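Local coordinates for putative Lipoprotein (Shewanella oneidensis, PDB 3U24) that is of unknown function but binds zinc and calcium ions and probably adopts a zinc-metallopeptidase-like helical fold, at residues Ala26-Ser29 and Asn30-Asp34; Phe206-Arg209 and Phe210-Ser214; Gln227-Gln230 and Leu231-Gly235; Trp441-Tyr444 and Thr445-Met448. All blocks are in the same frame, centred on the assembly; numbering follows the deposited sequence.

Overall arrangement
All four contacts are local, each made by side chains about one turn apart on a helix of this largely helical chain. Contact 4 is the core one: every touching residue is buried, beside a bound zinc. Contact 3 is a surface contact, whereas contacts 1 and 2 are partly buried. Contacts 2 and 3 share helix 200-234, with nearest atoms about 17 Å apart. Contact 1 is on helix 25-39 and contact 4 on helix 435-451. The chemistry follows the setting. Contact 4 has methyl and methylene groups over aromatic faces, contact 1 a phenylalanine pair, contact 2 phenylalanines and a salt bridge, and contact 3 an amide-carboxylate bond near a helix end.

Contact 1 (Ala26-Ser29 and Asn30-Asp34); sequences AQFS and NAFID
Ala26 O accepts the amide of Asn30, the first of four successive backbone bonds from residue i+4 to residue i. They make Ala26-Asp34 one unbroken piece of alpha helix. The bond from Asn30 N to Ala26 O is 3.2 Å long. Ala31 N lies 3.0 Å from Gln27 O. Phe32 N comes to 2.8 Å from Phe28 O. Ile33 N meets Ser29 O at 3.2 Å.

Phe28 and Phe32 carry the side-chain contact. They lie side by side and point the same way. Each holds CG opposite its backbone N (chi1 162° and 170°), which sends both rings off the same flank of the helix. The two rings do not stack. Instead, CB of Phe32 sits over one face of the Phe28 ring, toward its rim, 4.2 Å from Phe28 CZ. The carbonyl oxygen of Ser29 lies at the edge of the Phe32 ring. Two polar ends turn back toward the helix start: Ser29 OG bonds to Phe25 O, and Gln27 OE1 to Ser24 N.

The side chain of Ala31 is about 5 Å from a bound zinc. It is also near Asp35, a residue observed to bind zinc in a crystal of this protein. On the buried flank, Phe28 rests on helix 61-79, Phe32 on helices 61-79 and 88-111, and Ile33 on helix 427-432.

Contact 2 (Phe206-Arg209 and Phe210-Ser214); sequences FKTR and FDIAS
Lys207 and Asp211 form an i to i+4 salt bridge along the long helix 200-234. Lys207 NZ gives a hydrogen bond to Asp211 OD1 at 2.9 Å. It uses the syn lone pair of that oxygen, on the side of OD2. The lysine chain bends at its second torsion (chi2 52°), which brings CD and CE alongside the carboxylate before NZ closes on it. Lys207 CE is 3.4 Å from Asp211 OD1.

On the buried flank, Phe206 and Phe210 cross obliquely. Phe206 CE1 touches Phe210 CD2 at 4.1 Å. The helical backbone bonds set these pairs one turn apart, with Phe210 N bonded to Phe206 O and Asp211 N to Lys207 O.

Further out, neighbouring helices and loops pack on the rings. Phe206 packs on Leu189 and Val193 of helix 187-195 and on Val145 and Leu146 of helix 138-148. Phe210 meets Leu190 of helix 187-195 and the loop residues Met149 and Phe185. Arg209 runs out extended, and its NH1 bonds to Leu146 O.

The carbonyl of Phe210 takes two donors from the next turn. Ser214 N lies 2.9 Å from Phe210 O and Ser214 OG 2.8 Å from it, and they arrive from opposite faces of the carbonyl plane.

Contact 3 (Gln227-Gln230 and Leu231-Gly235); sequences QVSQ and LKKEG
Gln230 and Glu234 make a surface contact in the last turns of helix 200-234, an i to i+4 amide-carboxylate pair just before the helix ends. Glu234 N bonds to Gln230 O at 2.9 Å. Gly235 then leaves the helix with a positive phi of 95°, a backbone shape in which a CB would press on the carbonyl oxygen of Glu234.

Two residues earlier, Val228 and Lys232 lie side by side and point the same way. Val228 CG1 is 3.4 Å from Lys232 CE, tighter than usual for two carbons. Lys232 is extended beyond CG, and its CE and NZ both come up to Val228 CG1. Val228 also packs on Thr171 and Val175 of helix 168-179.

Leu231 faces that helix too, touching Thr171, and meets Pro166 and Ala236 in loops. Its CG sits 3.2 Å from Gln227 O. With an alanine here, the contacts of the leucine branches with Thr171 and Pro166 would probably be lost, leaving a gap beside helix 168-179.

The Gln230 and Glu234 side chains cross with their flat groups almost perpendicular, at 89°. Gln230 NE2 donates to Glu234 OE1 at 3.2 Å; the oxygen lies in the amide plane, but the nitrogen stands 38° out of the carboxylate plane.

Contact 4 (Trp441-Tyr444 and Thr445-Met448); sequences WAVY and TERM
Trp441 meets Thr445 one helical turn further on, through both backbone and side chain. Thr445 N bonds to Trp441 O at 2.9 Å. Thr445 CG2 sits over one face of the indole in a CH-pi contact, 3.7 Å from the centroid of the five-membered ring, the nearest indole atom being Trp441 CE2, at 3.4 Å from Thr445 CG2. Beyond the pair, Trp441 NE1 bonds to Pro412 O, and the indole makes an edge-to-face contact with His552.

Ala442 offers its carbonyl oxygen to the threonine hydroxyl. Thr445 OG1 donates to Ala442 O at 2.7 Å. A chi1 of 64° sets OG1 between the backbone N and the carbonyl carbon, turned back to that oxygen, and the same rotation puts CG2 over the tryptophan.

Val443 O takes a weak bond from Glu446 N. The glutamate chain runs on extended past Val443, and its OE2 bonds to His408 ND1.

Tyr444 O accepts Met448 N at 2.9 Å. CB of Met448, a selenomethionine, lies over one face of the phenol, 3.7 Å from Tyr444 CZ. Tyr444 OH is hydrogen-bonded to His552 NE2 and Arg535 NH1; a phenylalanine in its place would probably leave both without this partner.

His408, His414 and Glu439 bind the zinc beside this helix. Glu446 is thus a second-shell carboxylate behind a zinc-binding histidine, an arrangement consistent with the zinc sites of the metallopeptidase clan.

Contact 1 (Ala26-Ser29 and Asn30-Asp34)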
# COMPACT_ATOMS: atom_id res chain seq x y z
N ALA A 26 -9.20 10.47 25.24
CA ALA A 26 -8.69 11.44 24.27
C ALA A 26 -7.32 11.94 24.72
O ALA A 26 -6.41 12.05 23.90
CB ALA A 26 -9.66 12.61 24.07
N GLN A 27 -7.16 12.21 26.02
CA GLN A 27 -5.88 12.66 26.51
C GLN A 27 -4.85 11.57 26.34
O GLN A 27 -3.73 11.84 25.98
CB GLN A 27 -5.96 13.10 27.96
CG GLN A 27 -6.70 14.42 28.13
CD GLN A 27 -7.01 14.74 29.57
OE1 GLN A 27 -7.58 13.94 30.32
NE2 GLN A 27 -6.65 15.96 29.97
N PHE A 28 -5.24 10.33 26.58
CA PHE A 28 -4.33 9.24 26.46
C PHE A 28 -3.84 9.06 25.03
O PHE A 28 -2.66 8.92 24.85
CB PHE A 28 -4.93 7.96 26.92
CG PHE A 28 -4.20 6.78 26.44
CD1 PHE A 28 -2.97 6.43 27.00
CD2 PHE A 28 -4.69 6.03 25.40
CE1 PHE A 28 -2.28 5.34 26.54
CE2 PHE A 28 -3.99 4.94 24.93
CZ PHE A 28 -2.79 4.61 25.51
N SER A 29 -4.75 9.02 24.06
CA SER A 29 -4.42 8.97 22.63
C SER A 29 -3.38 9.99 22.22
O SER A 29 -2.42 9.64 21.55
CB SER A 29 -5.64 9.30 21.75
OG SER A 29 -6.66 8.38 21.91
N ASN A 30 -3.58 11.25 22.57
CA ASN A 30 -2.59 12.27 22.25
C ASN A 30 -1.22 12.03 22.98
O ASN A 30 -0.15 12.19 22.36
CB ASN A 30 -3.15 13.70 22.43
CG ASN A 30 -4.09 14.10 21.26
OD1 ASN A 30 -3.84 13.78 20.08
ND2 ASN A 30 -5.20 14.76 21.59
N ALA A 31 -1.26 11.60 24.25
CA ALA A 31 -0.01 11.28 24.96
C ALA A 31 0.68 10.06 24.35
O ALA A 31 1.89 9.98 24.32
CB ALA A 31 -0.27 11.05 26.43
N PHE A 32 -0.10 9.11 23.85
CA PHE A 32 0.48 7.95 23.24
C PHE A 32 1.29 8.33 21.98
O PHE A 32 2.41 7.89 21.78
CB PHE A 32 -0.62 6.96 22.84
CG PHE A 32 -0.12 5.84 22.00
CD1 PHE A 32 0.55 4.81 22.56
CD2 PHE A 32 -0.28 5.87 20.64
CE1 PHE A 32 1.06 3.79 21.80
CE2 PHE A 32 0.22 4.86 19.86
CZ PHE A 32 0.89 3.82 20.44
N ILE A 33 0.69 9.10 21.10
CA ILE A 33 1.37 9.59 19.90
C ILE A 33 2.60 10.41 20.31
O ILE A 33 3.69 10.20 19.77
CB ILE A 33 0.41 10.40 19.00
CG1 ILE A 33 -0.69 9.47 18.42
CG2 ILE A 33 1.16 11.15 17.89
CD1 ILE A 33 -0.13 8.22 17.79
N ASP A 34 2.46 11.31 21.27
CA ASP A 34 3.65 11.99 21.75
C ASP A 34 4.77 11.04 22.21
O ASP A 34 5.93 11.25 21.85
CB ASP A 34 3.31 12.97 22.84
CG ASP A 34 2.57 14.19 22.30
OD1 ASP A 34 2.59 14.42 21.06
OD2 ASP A 34 1.97 14.92 23.14

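Contact 2 (Phe206-Arg209 and Phe210-Ser214)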
# COMPACT_ATOMS: atom_id res chain seq x y z
N PHE A 206 30.38 20.00 8.45
CA PHE A 206 29.54 19.26 7.54
C PHE A 206 30.42 18.40 6.63
O PHE A 206 30.14 17.23 6.41
CB PHE A 206 28.66 20.20 6.70
CG PHE A 206 27.53 19.50 6.01
CD1 PHE A 206 27.75 18.68 4.92
CD2 PHE A 206 26.23 19.65 6.47
CE1 PHE A 206 26.71 18.01 4.30
CE2 PHE A 206 25.19 18.95 5.85
CZ PHE A 206 25.44 18.15 4.75
N LYS A 207 31.49 18.99 6.12
CA LYS A 207 32.36 18.28 5.20
C LYS A 207 33.06 17.08 5.90
O LYS A 207 33.09 15.95 5.39
CB LYS A 207 33.39 19.24 4.58
CG LYS A 207 34.28 18.64 3.51
CD LYS A 207 33.50 17.90 2.37
CE LYS A 207 34.40 17.31 1.26
NZ LYS A 207 33.71 16.23 0.46
N THR A 208 33.61 17.36 7.08
CA THR A 208 34.22 16.33 7.90
C THR A 208 33.18 15.20 8.12
O THR A 208 33.46 14.04 7.84
CB THR A 208 34.70 16.94 9.25
OG1 THR A 208 35.67 17.98 8.99
CG2 THR A 208 35.28 15.85 10.20
N ARG A 209 31.98 15.52 8.58
CA ARG A 209 31.01 14.45 8.83
C ARG A 209 30.59 13.73 7.57
O ARG A 209 30.34 12.53 7.62
CB ARG A 209 29.79 14.97 9.56
CG ARG A 209 30.06 15.22 11.00
CD ARG A 209 28.77 15.41 11.78
NE ARG A 209 29.13 15.74 13.14
CZ ARG A 209 28.43 16.50 13.95
NH1 ARG A 209 27.25 17.03 13.59
NH2 ARG A 209 28.91 16.74 15.18
N PHE A 210 30.55 14.44 6.45
CA PHE A 210 30.08 13.87 5.17
C PHE A 210 31.10 12.86 4.64
O PHE A 210 30.74 11.83 4.06
CB PHE A 210 29.84 14.98 4.18
CG PHE A 210 29.43 14.54 2.80
CD1 PHE A 210 30.35 14.13 1.88
CD2 PHE A 210 28.10 14.65 2.39
CE1 PHE A 210 29.96 13.77 0.59
CE2 PHE A 210 27.71 14.31 1.10
CZ PHE A 210 28.65 13.86 0.20
N ASP A 211 32.38 13.17 4.83
CA ASP A 211 33.42 12.26 4.39
C ASP A 211 33.39 11.03 5.31
O ASP A 211 33.47 9.90 4.85
CB ASP A 211 34.79 12.92 4.50
CG ASP A 211 35.00 14.06 3.52
OD1 ASP A 211 34.30 14.18 2.48
OD2 ASP A 211 35.93 14.85 3.82
N ILE A 212 33.28 11.24 6.61
CA ILE A 212 33.15 10.07 7.49
C ILE A 212 31.90 9.23 7.09
O ILE A 212 31.97 8.01 7.04
CB ILE A 212 33.09 10.47 8.96
CG1 ILE A 212 34.46 11.00 9.42
CG2 ILE A 212 32.67 9.31 9.86
CD1 ILE A 212 34.37 11.74 10.74
N ALA A 213 30.79 9.89 6.77
CA ALA A 213 29.55 9.17 6.44
C ALA A 213 29.70 8.36 5.16
O ALA A 213 29.30 7.21 5.14
CB ALA A 213 28.35 10.11 6.33
N SER A 214 30.22 9.01 4.11
CA SER A 214 30.46 8.39 2.81
C SER A 214 31.36 7.16 2.91
O SER A 214 31.10 6.15 2.28
CB SER A 214 31.14 9.39 1.87
OG SER A 214 30.25 10.47 1.67

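Contact 3 (Gln227-Gln230 and Leu231-Gly235)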
# COMPACT_ATOMS: atom_id res chain seq x y z
N GLN A 227 28.74 -10.36 1.75
CA GLN A 227 27.66 -11.26 2.21
C GLN A 227 26.91 -11.94 1.05
O GLN A 227 26.68 -13.13 1.08
CB GLN A 227 26.68 -10.56 3.15
CG GLN A 227 27.34 -10.06 4.43
CD GLN A 227 27.63 -11.19 5.40
OE1 GLN A 227 26.72 -11.97 5.78
NE2 GLN A 227 28.85 -11.30 5.80
N VAL A 228 26.50 -11.18 0.05
CA VAL A 228 25.78 -11.74 -1.11
C VAL A 228 26.64 -12.87 -1.73
O VAL A 228 26.16 -13.97 -2.02
CB VAL A 228 25.58 -10.64 -2.21
CG1 VAL A 228 25.13 -11.24 -3.55
CG2 VAL A 228 24.63 -9.56 -1.73
N SER A 229 27.93 -12.59 -1.88
CA SER A 229 28.82 -13.56 -2.46
C SER A 229 28.86 -14.87 -1.63
O SER A 229 28.73 -15.95 -2.20
CB SER A 229 30.22 -12.96 -2.64
OG SER A 229 31.11 -13.98 -2.97
N GLN A 230 29.01 -14.76 -0.31
CA GLN A 230 28.99 -15.89 0.61
C GLN A 230 27.62 -16.63 0.56
O GLN A 230 27.59 -17.86 0.55
CB GLN A 230 29.30 -15.37 2.03
CG GLN A 230 29.45 -16.37 3.19
CD GLN A 230 29.63 -15.69 4.60
OE1 GLN A 230 29.86 -14.47 4.71
NE2 GLN A 230 29.53 -16.49 5.68
N LEU A 231 26.52 -15.88 0.51
CA LEU A 231 25.18 -16.48 0.47
C LEU A 231 24.96 -17.27 -0.83
O LEU A 231 24.37 -18.34 -0.82
CB LEU A 231 24.08 -15.42 0.64
CG LEU A 231 24.01 -14.71 2.01
CD1 LEU A 231 23.15 -13.44 1.96
CD2 LEU A 231 23.56 -15.67 3.13
N LYS A 232 25.48 -16.75 -1.94
CA LYS A 232 25.39 -17.47 -3.20
C LYS A 232 26.14 -18.82 -3.15
O LYS A 232 25.60 -19.82 -3.62
CB LYS A 232 25.83 -16.60 -4.37
CG LYS A 232 24.84 -15.45 -4.63
CD LYS A 232 25.38 -14.55 -5.70
CE LYS A 232 24.47 -13.40 -6.09
NZ LYS A 232 25.31 -12.33 -6.74
N LYS A 233 27.33 -18.84 -2.55
CA LYS A 233 28.11 -20.09 -2.42
C LYS A 233 27.54 -21.09 -1.39
O LYS A 233 27.46 -22.26 -1.68
CB LYS A 233 29.57 -19.81 -2.00
CG LYS A 233 30.42 -19.03 -3.01
CD LYS A 233 31.89 -18.94 -2.58
CE LYS A 233 32.73 -18.11 -3.57
NZ LYS A 233 34.07 -17.71 -3.03
N GLU A 234 27.16 -20.61 -0.21
CA GLU A 234 26.92 -21.47 0.97
C GLU A 234 25.44 -21.77 1.20
O GLU A 234 25.10 -22.62 2.00
CB GLU A 234 27.49 -20.79 2.25
CG GLU A 234 29.01 -20.61 2.26
CD GLU A 234 29.61 -19.99 3.56
OE1 GLU A 234 28.88 -19.38 4.42
OE2 GLU A 234 30.86 -20.12 3.70
N GLY A 235 24.55 -21.05 0.52
CA GLY A 235 23.13 -21.15 0.77
C GLY A 235 22.69 -20.06 1.73
O GLY A 235 23.50 -19.36 2.34

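Contact 4 (Trp441-Tyr444 and Thr445-Met448)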
# COMPACT_ATOMS: atom_id res chain seq x y z
N TRP A 441 -12.62 -1.40 -0.15
CA TRP A 441 -13.68 -0.50 -0.57
C TRP A 441 -13.56 -0.17 -2.05
O TRP A 441 -14.56 -0.23 -2.79
CB TRP A 441 -13.70 0.78 0.27
CG TRP A 441 -14.62 1.78 -0.30
CD1 TRP A 441 -14.31 2.85 -1.13
CD2 TRP A 441 -16.10 1.77 -0.23
NE1 TRP A 441 -15.45 3.51 -1.52
CE2 TRP A 441 -16.55 2.90 -1.03
CE3 TRP A 441 -17.04 0.98 0.41
CZ2 TRP A 441 -17.89 3.22 -1.16
CZ3 TRP A 441 -18.38 1.28 0.23
CH2 TRP A 441 -18.79 2.38 -0.52
N ALA A 442 -12.37 0.22 -2.50
CA ALA A 442 -12.21 0.63 -3.88
C ALA A 442 -12.51 -0.52 -4.81
O ALA A 442 -13.21 -0.31 -5.78
CB ALA A 442 -10.82 1.18 -4.14
N VAL A 443 -12.04 -1.73 -4.50
CA VAL A 443 -12.36 -2.95 -5.31
C VAL A 443 -13.85 -3.29 -5.30
O VAL A 443 -14.46 -3.57 -6.34
CB VAL A 443 -11.51 -4.15 -4.85
CG1 VAL A 443 -11.79 -5.45 -5.64
CG2 VAL A 443 -10.02 -3.76 -4.91
N TYR A 444 -14.46 -3.19 -4.13
CA TYR A 444 -15.92 -3.39 -3.97
C TYR A 444 -16.68 -2.45 -4.88
O TYR A 444 -17.62 -2.87 -5.59
CB TYR A 444 -16.33 -3.24 -2.51
CG TYR A 444 -17.79 -3.01 -2.33
CD1 TYR A 444 -18.69 -4.06 -2.37
CD2 TYR A 444 -18.30 -1.72 -2.19
CE1 TYR A 444 -20.05 -3.83 -2.22
CE2 TYR A 444 -19.64 -1.50 -2.07
CZ TYR A 444 -20.52 -2.55 -2.09
OH TYR A 444 -21.88 -2.30 -1.96
N THR A 445 -16.25 -1.19 -4.97
CA THR A 445 -17.05 -0.25 -5.78
C THR A 445 -17.12 -0.61 -7.26
O THR A 445 -18.12 -0.36 -7.93
CB THR A 445 -16.64 1.22 -5.62
OG1 THR A 445 -15.31 1.40 -6.09
CG2 THR A 445 -16.82 1.67 -4.18
N GLU A 446 -16.07 -1.23 -7.77
CA GLU A 446 -16.06 -1.67 -9.15
C GLU A 446 -17.22 -2.67 -9.39
O GLU A 446 -18.02 -2.53 -10.32
CB GLU A 446 -14.72 -2.31 -9.51
CG GLU A 446 -13.50 -1.50 -9.09
CD GLU A 446 -12.20 -2.31 -9.08
OE1 GLU A 446 -12.25 -3.52 -9.37
OE2 GLU A 446 -11.13 -1.74 -8.78
N ARG A 447 -17.33 -3.65 -8.52
CA ARG A 447 -18.34 -4.67 -8.66
C ARG A 447 -19.74 -4.08 -8.46
O ARG A 447 -20.65 -4.29 -9.27
CB ARG A 447 -18.02 -5.81 -7.69
CG ARG A 447 -19.13 -6.79 -7.40
CD ARG A 447 -19.43 -7.74 -8.52
NE ARG A 447 -18.29 -8.63 -8.74
CZ ARG A 447 -18.34 -9.84 -9.33
NH1 ARG A 447 -19.51 -10.34 -9.80
NH2 ARG A 447 -17.20 -10.52 -9.45
N MSE A 448 -19.90 -3.33 -7.38
CA MSE A 448 -21.18 -2.70 -7.04
C MSE A 448 -21.66 -1.80 -8.18
O MSE A 448 -22.80 -1.89 -8.57
CB MSE A 448 -21.04 -1.90 -5.74
CG MSE A 448 -22.29 -1.23 -5.25
SE MSE A 448 -22.43 0.54 -6.05
CE MSE A 448 -20.92 1.42 -5.12